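Local coordinates for BH1408 protein (Bacillus halodurans, PDB 4E0A) that probably transfers an acetyl group from acetyl-CoA to an amine, as an N-acetyltransferase of the GNAT fold, at residues A15-Q20 against G67-I72; I72-T77 against Q85-Y90; V89-L94 against I125-Y130. The protein carries 1 engineered substitution. All blocks are in the same frame, centred on the assembly; numbering follows the deposited sequence.

Contact 1. Residues A15-Q20 against G67-I72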
# COMPACT_ATOMS: atom_id res chain seq x y z
N ALA A 15 -22.56 -6.65 7.42
CA ALA A 15 -22.50 -6.74 5.96
C ALA A 15 -23.16 -5.54 5.27
O ALA A 15 -22.64 -5.01 4.28
CB ALA A 15 -23.10 -8.07 5.46
N ARG A 16 -24.30 -5.12 5.80
CA ARG A 16 -25.04 -3.99 5.24
C ARG A 16 -24.19 -2.73 5.27
O ARG A 16 -24.11 -1.98 4.29
CB ARG A 16 -26.34 -3.79 6.02
CG ARG A 16 -27.16 -2.59 5.55
CD ARG A 16 -28.45 -2.44 6.35
NE ARG A 16 -28.22 -2.12 7.76
CZ ARG A 16 -28.09 -0.88 8.23
NH1 ARG A 16 -28.15 0.15 7.39
NH2 ARG A 16 -27.90 -0.67 9.53
N LEU A 17 -23.54 -2.49 6.41
CA LEU A 17 -22.62 -1.37 6.53
C LEU A 17 -21.44 -1.48 5.57
O LEU A 17 -21.05 -0.49 4.96
CB LEU A 17 -22.10 -1.26 7.97
CG LEU A 17 -22.91 -0.42 8.96
CD1 LEU A 17 -24.41 -0.59 8.81
CD2 LEU A 17 -22.48 -0.79 10.38
N HIS A 18 -20.88 -2.68 5.44
CA HIS A 18 -19.76 -2.86 4.53
C HIS A 18 -20.16 -2.50 3.11
O HIS A 18 -19.39 -1.90 2.35
CB HIS A 18 -19.22 -4.29 4.59
CG HIS A 18 -18.01 -4.50 3.72
ND1 HIS A 18 -18.11 -4.93 2.41
CD2 HIS A 18 -16.69 -4.34 3.97
CE1 HIS A 18 -16.89 -5.03 1.89
NE2 HIS A 18 -16.02 -4.67 2.81
N THR A 19 -21.39 -2.86 2.75
CA THR A 19 -21.92 -2.60 1.42
C THR A 19 -22.06 -1.10 1.09
O THR A 19 -21.75 -0.70 -0.04
CB THR A 19 -23.24 -3.36 1.19
OG1 THR A 19 -22.95 -4.76 1.18
CG2 THR A 19 -23.88 -2.97 -0.16
N GLN A 20 -22.52 -0.29 2.05
CA GLN A 20 -22.55 1.16 1.85
C GLN A 20 -21.19 1.65 1.38
O GLN A 20 -21.08 2.35 0.37
CB GLN A 20 -22.92 1.90 3.14
CG GLN A 20 -24.30 1.61 3.67
CD GLN A 20 -24.57 2.31 4.99
OE1 GLN A 20 -23.76 3.10 5.47
NE2 GLN A 20 -25.72 2.02 5.58
N GLY A 67 -24.58 0.46 14.62
CA GLY A 67 -24.29 1.76 14.04
C GLY A 67 -22.93 1.90 13.39
O GLY A 67 -22.72 2.81 12.59
N ALA A 68 -21.99 1.02 13.74
CA ALA A 68 -20.63 1.09 13.22
C ALA A 68 -19.90 -0.20 13.52
O ALA A 68 -20.25 -0.92 14.45
CB ALA A 68 -19.88 2.25 13.88
N TYR A 69 -18.85 -0.49 12.76
CA TYR A 69 -18.00 -1.62 13.11
C TYR A 69 -16.61 -1.40 12.58
O TYR A 69 -16.36 -0.55 11.72
CB TYR A 69 -18.54 -2.94 12.56
CG TYR A 69 -18.16 -3.18 11.12
CD1 TYR A 69 -18.88 -2.58 10.09
CD2 TYR A 69 -17.07 -3.99 10.78
CE1 TYR A 69 -18.54 -2.78 8.74
CE2 TYR A 69 -16.72 -4.20 9.41
CZ TYR A 69 -17.46 -3.58 8.42
OH TYR A 69 -17.15 -3.75 7.08
N SER A 70 -15.68 -2.20 13.09
CA SER A 70 -14.32 -2.15 12.59
C SER A 70 -13.71 -3.54 12.65
O SER A 70 -14.06 -4.35 13.52
CB SER A 70 -13.48 -1.17 13.42
OG SER A 70 -12.17 -1.06 12.88
N VAL A 71 -12.83 -3.83 11.69
CA VAL A 71 -12.05 -5.05 11.72
C VAL A 71 -10.58 -4.67 11.78
O VAL A 71 -10.12 -3.86 10.98
CB VAL A 71 -12.27 -5.89 10.45
CG1 VAL A 71 -11.40 -7.15 10.51
CG2 VAL A 71 -13.74 -6.24 10.28
N ILE A 72 -9.85 -5.24 12.73
CA ILE A 72 -8.45 -4.90 12.91
C ILE A 72 -7.64 -6.18 13.01
O ILE A 72 -8.19 -7.24 13.31
CB ILE A 72 -8.21 -4.01 14.16
CG1 ILE A 72 -8.44 -4.81 15.45
CG2 ILE A 72 -9.10 -2.76 14.14
CD1 ILE A 72 -8.43 -3.96 16.69
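Leu17 and Ala68 mark the point where the helix segment 15-20 passes the strand segment 67-72, their CA atoms 7.4 Å apart and the two short axes 8.9 Å apart at closest approach. The axes cross at -84°, almost perpendicular. This is the helix-on-sheet layer of the GNAT fold, in which helix 11-28 lies against one face of the central sheet. No hydrogen bond joins the two segments; the contact rests on a few side chains reaching into the space between backbones.

Leu17 touches the strand through two of its carbons, CD2 and CB. Its CD2 sits 3.8 Å from the backbone N of Ala68, while its CB approaches the Tyr69 ring near the ring plane, 3.9 Å from CE1, so the aromatic ring is met at its edge rather than over a face. The first torsion of Tyr69, 83°, sets CG between the backbone N and the carbonyl carbon. At the far end of the ring the hydroxyl lies beside the neighbouring helix residue, His18. There the imidazole receives it at an edge, near its own plane, without a hydrogen bond between them. The imidazole ND1 is hydrogen-bonded to Thr39 OG1 instead, and Asp93 of the adjacent strand packs against both His18 and Tyr69.

The tyrosine hydroxyl is buried here with no hydrogen-bond partner in the model: the atoms nearest to Tyr69 OH across the contact are carbons of His18, CD2 at 3.2 Å and CB at 3.3 Å.

Contact 2. Residues I72-T77 against Q85-Y90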
# COMPACT_ATOMS: atom_id res chain seq x y z
N ILE A 72 -9.85 -5.24 12.73
CA ILE A 72 -8.45 -4.90 12.91
C ILE A 72 -7.64 -6.18 13.01
O ILE A 72 -8.19 -7.24 13.31
CB ILE A 72 -8.21 -4.01 14.16
CG1 ILE A 72 -8.44 -4.81 15.45
CG2 ILE A 72 -9.10 -2.76 14.14
CD1 ILE A 72 -8.43 -3.96 16.69
N HIS A 73 -6.35 -6.08 12.72
CA HIS A 73 -5.47 -7.24 12.69
C HIS A 73 -4.16 -6.88 13.37
O HIS A 73 -3.63 -5.79 13.17
CB HIS A 73 -5.17 -7.63 11.25
CG HIS A 73 -6.40 -7.85 10.41
ND1 HIS A 73 -6.91 -9.10 10.16
CD2 HIS A 73 -7.21 -6.97 9.77
CE1 HIS A 73 -7.98 -8.99 9.39
NE2 HIS A 73 -8.18 -7.71 9.14
N LEU A 74 -3.64 -7.81 14.16
CA LEU A 74 -2.32 -7.64 14.76
C LEU A 74 -1.29 -8.16 13.75
O LEU A 74 -1.30 -9.34 13.40
CB LEU A 74 -2.22 -8.43 16.07
CG LEU A 74 -1.13 -7.99 17.03
CD1 LEU A 74 -1.34 -6.53 17.42
CD2 LEU A 74 -1.12 -8.89 18.26
N VAL A 75 -0.41 -7.28 13.28
CA VAL A 75 0.53 -7.62 12.21
C VAL A 75 1.95 -7.50 12.73
O VAL A 75 2.31 -6.50 13.36
CB VAL A 75 0.34 -6.69 10.98
CG1 VAL A 75 1.39 -6.98 9.91
CG2 VAL A 75 -1.08 -6.81 10.41
N GLN A 76 2.77 -8.52 12.51
CA GLN A 76 4.16 -8.49 12.97
C GLN A 76 5.07 -8.84 11.82
O GLN A 76 4.88 -9.86 11.16
CB GLN A 76 4.39 -9.44 14.14
CG GLN A 76 5.82 -9.42 14.69
CD GLN A 76 5.91 -8.80 16.08
OE1 GLN A 76 6.75 -7.95 16.34
NE2 GLN A 76 5.04 -9.24 16.98
N THR A 77 6.04 -7.98 11.54
CA THR A 77 6.98 -8.26 10.44
C THR A 77 8.34 -8.56 11.05
O THR A 77 8.71 -7.97 12.06
CB THR A 77 7.08 -7.08 9.44
OG1 THR A 77 7.41 -5.88 10.15
CG2 THR A 77 5.77 -6.89 8.72
N GLN A 85 12.16 -4.67 12.53
CA GLN A 85 11.06 -5.52 12.97
C GLN A 85 9.89 -4.61 13.36
O GLN A 85 10.09 -3.59 14.03
CB GLN A 85 11.50 -6.35 14.17
CG GLN A 85 10.41 -7.21 14.79
CD GLN A 85 10.95 -8.11 15.88
OE1 GLN A 85 12.13 -8.46 15.88
NE2 GLN A 85 10.09 -8.50 16.82
N ARG A 86 8.68 -4.97 12.98
CA ARG A 86 7.57 -4.07 13.20
C ARG A 86 6.30 -4.76 13.68
O ARG A 86 5.89 -5.79 13.14
CB ARG A 86 7.30 -3.28 11.92
CG ARG A 86 6.59 -2.00 12.13
CD ARG A 86 6.88 -1.06 10.99
NE ARG A 86 5.84 -0.05 10.89
CZ ARG A 86 5.80 1.04 11.64
NH1 ARG A 86 6.75 1.24 12.54
NH2 ARG A 86 4.81 1.91 11.49
N LYS A 87 5.67 -4.17 14.69
CA LYS A 87 4.40 -4.66 15.20
C LYS A 87 3.36 -3.55 15.07
O LYS A 87 3.55 -2.44 15.58
CB LYS A 87 4.57 -5.09 16.67
CG LYS A 87 3.36 -5.83 17.25
CD LYS A 87 3.62 -6.27 18.70
CE LYS A 87 2.47 -7.16 19.19
NZ LYS A 87 2.67 -7.59 20.60
N THR A 88 2.28 -3.82 14.36
CA THR A 88 1.25 -2.80 14.20
C THR A 88 -0.15 -3.36 14.38
O THR A 88 -0.36 -4.58 14.39
CB THR A 88 1.28 -2.16 12.77
OG1 THR A 88 1.21 -3.19 11.78
CG2 THR A 88 2.55 -1.32 12.57
N VAL A 89 -1.10 -2.45 14.52
CA VAL A 89 -2.51 -2.80 14.33
C VAL A 89 -2.90 -2.30 12.96
O VAL A 89 -2.72 -1.12 12.66
CB VAL A 89 -3.41 -2.14 15.38
CG1 VAL A 89 -4.88 -2.33 15.01
CG2 VAL A 89 -3.13 -2.71 16.76
N TYR A 90 -3.44 -3.18 12.13
CA TYR A 90 -3.89 -2.76 10.80
C TYR A 90 -5.41 -2.76 10.75
O TYR A 90 -6.05 -3.79 11.00
CB TYR A 90 -3.34 -3.68 9.72
CG TYR A 90 -3.72 -3.23 8.33
CD1 TYR A 90 -3.08 -2.15 7.73
CD2 TYR A 90 -4.74 -3.88 7.61
CE1 TYR A 90 -3.42 -1.74 6.44
CE2 TYR A 90 -5.09 -3.45 6.33
CZ TYR A 90 -4.42 -2.39 5.75
OH TYR A 90 -4.75 -1.97 4.47
O HOH W 1 3.76 -4.51 11.19
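Gln76 and Lys87 meet through contrasting torsions: in both, CG stands anti to the backbone N, but Gln76 then bends at chi2 (111°) whereas Lys87 runs on extended. The bend sets CD over toward Lys87, and the Gln76 amide lies obliquely across the lysine's aliphatic chain, with NE2 3.7 Å from Lys87 CD and OE1 3.6 Å from Lys87 CB. The two form a non-hydrogen-bonded pair in an antiparallel beta hairpin, which joins strands 65-77 and 86-96 of the GNAT sheet. Lys87 NZ travels on to the carbonyl of His120.

Backbone bonding holds the ladder at His73–Tyr90, Val75–Thr88 and Thr77–Arg86, each pair joined by two N-H···O=C bonds, that from His73 N to Tyr90 O being bent. Near the turn Gln85 NE2 adds a weak bond to Gln76 OE1, 3.4 Å long. On the face that bears Val75 and Tyr90, these two side chains lie side by side, Val75 CG2 3.9 Å from Tyr90 CB. The other face carries Ile72, whose CB packs 3.8 Å from Val89 CG1, under helix 105-119.

Thr88 OG1 takes the place between its backbone N and carbonyl carbon (chi1 54°). A water links the strands there, 2.9 Å from Thr88 OG1 and donating to Val75 O at 3.3 Å.

Contact 3. Residues V89-L94 against I125-Y130. With PO4 (phosphate ion), chain E.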
# COMPACT_ATOMS: atom_id res chain seq x y z
N VAL A 89 -1.10 -2.45 14.52
CA VAL A 89 -2.51 -2.80 14.33
C VAL A 89 -2.90 -2.30 12.96
O VAL A 89 -2.72 -1.12 12.66
CB VAL A 89 -3.41 -2.14 15.38
CG1 VAL A 89 -4.88 -2.33 15.01
CG2 VAL A 89 -3.13 -2.71 16.76
N TYR A 90 -3.44 -3.18 12.13
CA TYR A 90 -3.89 -2.76 10.80
C TYR A 90 -5.41 -2.76 10.75
O TYR A 90 -6.05 -3.79 11.00
CB TYR A 90 -3.34 -3.68 9.72
CG TYR A 90 -3.72 -3.23 8.33
CD1 TYR A 90 -3.08 -2.15 7.73
CD2 TYR A 90 -4.74 -3.88 7.61
CE1 TYR A 90 -3.42 -1.74 6.44
CE2 TYR A 90 -5.09 -3.45 6.33
CZ TYR A 90 -4.42 -2.39 5.75
OH TYR A 90 -4.75 -1.97 4.47
N ILE A 91 -5.97 -1.60 10.45
CA ILE A 91 -7.42 -1.48 10.35
C ILE A 91 -7.82 -1.80 8.91
O ILE A 91 -7.58 -1.00 8.01
CB ILE A 91 -7.89 -0.06 10.69
CG1 ILE A 91 -7.46 0.33 12.12
CG2 ILE A 91 -9.39 0.04 10.53
CD1 ILE A 91 -7.76 1.77 12.46
N SER A 92 -8.42 -2.96 8.69
CA SER A 92 -8.85 -3.38 7.36
C SER A 92 -10.24 -2.83 7.00
O SER A 92 -10.56 -2.64 5.83
CB SER A 92 -8.81 -4.90 7.23
OG SER A 92 -9.73 -5.51 8.12
N ASP A 93 -11.05 -2.56 8.02
CA ASP A 93 -12.37 -1.98 7.82
C ASP A 93 -12.74 -1.07 8.98
O ASP A 93 -12.44 -1.37 10.14
CB ASP A 93 -13.43 -3.08 7.71
CG ASP A 93 -13.12 -4.08 6.60
OD1 ASP A 93 -12.46 -5.11 6.89
OD2 ASP A 93 -13.51 -3.81 5.45
N LEU A 94 -13.39 0.04 8.68
CA LEU A 94 -14.03 0.85 9.71
C LEU A 94 -15.17 1.63 9.08
O LEU A 94 -14.94 2.64 8.39
CB LEU A 94 -13.03 1.78 10.42
CG LEU A 94 -13.45 2.46 11.73
CD1 LEU A 94 -12.24 2.94 12.51
CD2 LEU A 94 -14.43 3.63 11.51
N ILE A 125 -0.66 2.32 14.59
CA ILE A 125 -1.88 1.88 13.92
C ILE A 125 -1.72 2.29 12.47
O ILE A 125 -1.25 3.39 12.19
CB ILE A 125 -3.11 2.58 14.49
CG1 ILE A 125 -3.28 2.20 15.97
CG2 ILE A 125 -4.36 2.21 13.69
CD1 ILE A 125 -4.35 2.98 16.66
N GLU A 126 -2.08 1.39 11.55
CA GLU A 126 -2.00 1.68 10.12
C GLU A 126 -3.31 1.30 9.42
O GLU A 126 -4.08 0.49 9.93
CB GLU A 126 -0.83 0.93 9.48
CG GLU A 126 0.53 1.25 10.09
CD GLU A 126 1.66 0.55 9.35
OE1 GLU A 126 1.39 -0.49 8.70
OE2 GLU A 126 2.81 1.04 9.41
N LEU A 127 -3.56 1.91 8.26
CA LEU A 127 -4.69 1.56 7.41
C LEU A 127 -4.43 2.07 6.02
O LEU A 127 -3.52 2.88 5.82
CB LEU A 127 -6.00 2.15 7.96
CG LEU A 127 -6.12 3.68 8.07
CD1 LEU A 127 -6.47 4.38 6.74
CD2 LEU A 127 -7.15 4.01 9.14
N ASP A 128 -5.24 1.65 5.06
CA ASP A 128 -5.15 2.21 3.72
C ASP A 128 -6.43 2.88 3.32
O ASP A 128 -7.52 2.37 3.57
CB ASP A 128 -4.78 1.14 2.70
CG ASP A 128 -3.35 0.65 2.88
OD1 ASP A 128 -3.16 -0.48 3.37
OD2 ASP A 128 -2.41 1.41 2.53
N VAL A 129 -6.31 4.04 2.69
CA VAL A 129 -7.49 4.75 2.23
C VAL A 129 -7.31 5.20 0.77
O VAL A 129 -6.22 5.61 0.36
CB VAL A 129 -7.81 5.94 3.17
CG1 VAL A 129 -6.66 6.95 3.15
CG2 VAL A 129 -9.14 6.58 2.78
N TYR A 130 -8.39 5.11 -0.00
CA TYR A 130 -8.34 5.53 -1.40
C TYR A 130 -8.37 7.04 -1.57
O TYR A 130 -9.03 7.75 -0.81
CB TYR A 130 -9.43 4.83 -2.23
CG TYR A 130 -8.98 3.44 -2.59
CD1 TYR A 130 -9.08 2.41 -1.68
CD2 TYR A 130 -8.38 3.19 -3.82
CE1 TYR A 130 -8.64 1.15 -1.98
CE2 TYR A 130 -7.94 1.92 -4.14
CZ TYR A 130 -8.07 0.91 -3.21
OH TYR A 130 -7.64 -0.37 -3.50
P PO4 E . -10.18 1.51 6.33
O1 PO4 E . -11.38 0.62 6.16
O2 PO4 E . -10.54 2.95 6.04
O3 PO4 E . -9.68 1.41 7.75
O4 PO4 E . -9.09 1.04 5.39
O HOH W 2 -7.31 -0.41 5.47
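Two parallel strands pair at Val89–Ile125 and Tyr90–Glu126 and then part company, their short axes inclined by 30°. This splay between strands 86-96 and 124-130 is the hallmark of the GNAT fold, where relatives take acetyl-CoA between the diverging strands. Before the parting, the backbone of Glu126 is gripped on both sides, through its N-H and its carbonyl: the N-H donates to Val89 O (2.8 Å) and the carbonyl accepts from Ile91 N (2.9 Å), both bonds nearly straight.

Beyond that point side chains span the gap. Tyr90, its CG anti to the backbone N, carries its ring past the Leu127 backbone, with CE1 3.7 Å from Leu127 CA. Its hydroxyl donates to Asp128 OD1, which lies at the ring edge; the modelled 2.4 Å separation of OH and OD1 is so short that its exact value is doubtful. The side chains cross at about a right angle. A phenylalanine in place of Tyr90 would probably leave Asp128 OD1 without this hydroxyl mate and its carboxylate freer to turn, although OD2 would keep its bond to Thr151 of the second subunit.

A phosphate, probably from the crystallisation liquor, occupies the splay, weakly bonded through O1 to Leu94 N (3.3 Å). Nearby, Ser92 and Asp93 form a classic beta bulge opposite Val71. On the apolar face Ile91 CD1 packs 3.6 Å from Ile125 CG2.

Helix 105-119, the crossover of this beta-alpha-beta unit, lies against Val89, Ile91 and Ile125, strand 65-77 flanks strand 86-96, and strand 124-130 continues the sheet antiparallel into the second subunit.

The three contacts follow one sheet from its helical layer to the splay between strands 86-96 and 124-130. Contacts 1 and 2 lie in series on strand 65-77, sharing Ile72, with centres about 21 Å apart. Contact 3 is nearer to both, its centre about 13 Å from contact 1 and 11 Å from contact 2. Its bulge is tied by probable hydrogen bonds to contact 1, Val71 N to Asp93 O (2.9 Å), and to contact 2, His73 NE2 to Ser92 OG (2.9 Å). A salt bridge, Arg86 NH2 to Glu126 OE2 at 3.0 Å, joins hairpin and strand 124-130. Contacts 2 and 3 share Tyr90, whose side chain is about 5 Å, nearest atoms, from the phosphate in the probable cofactor cleft.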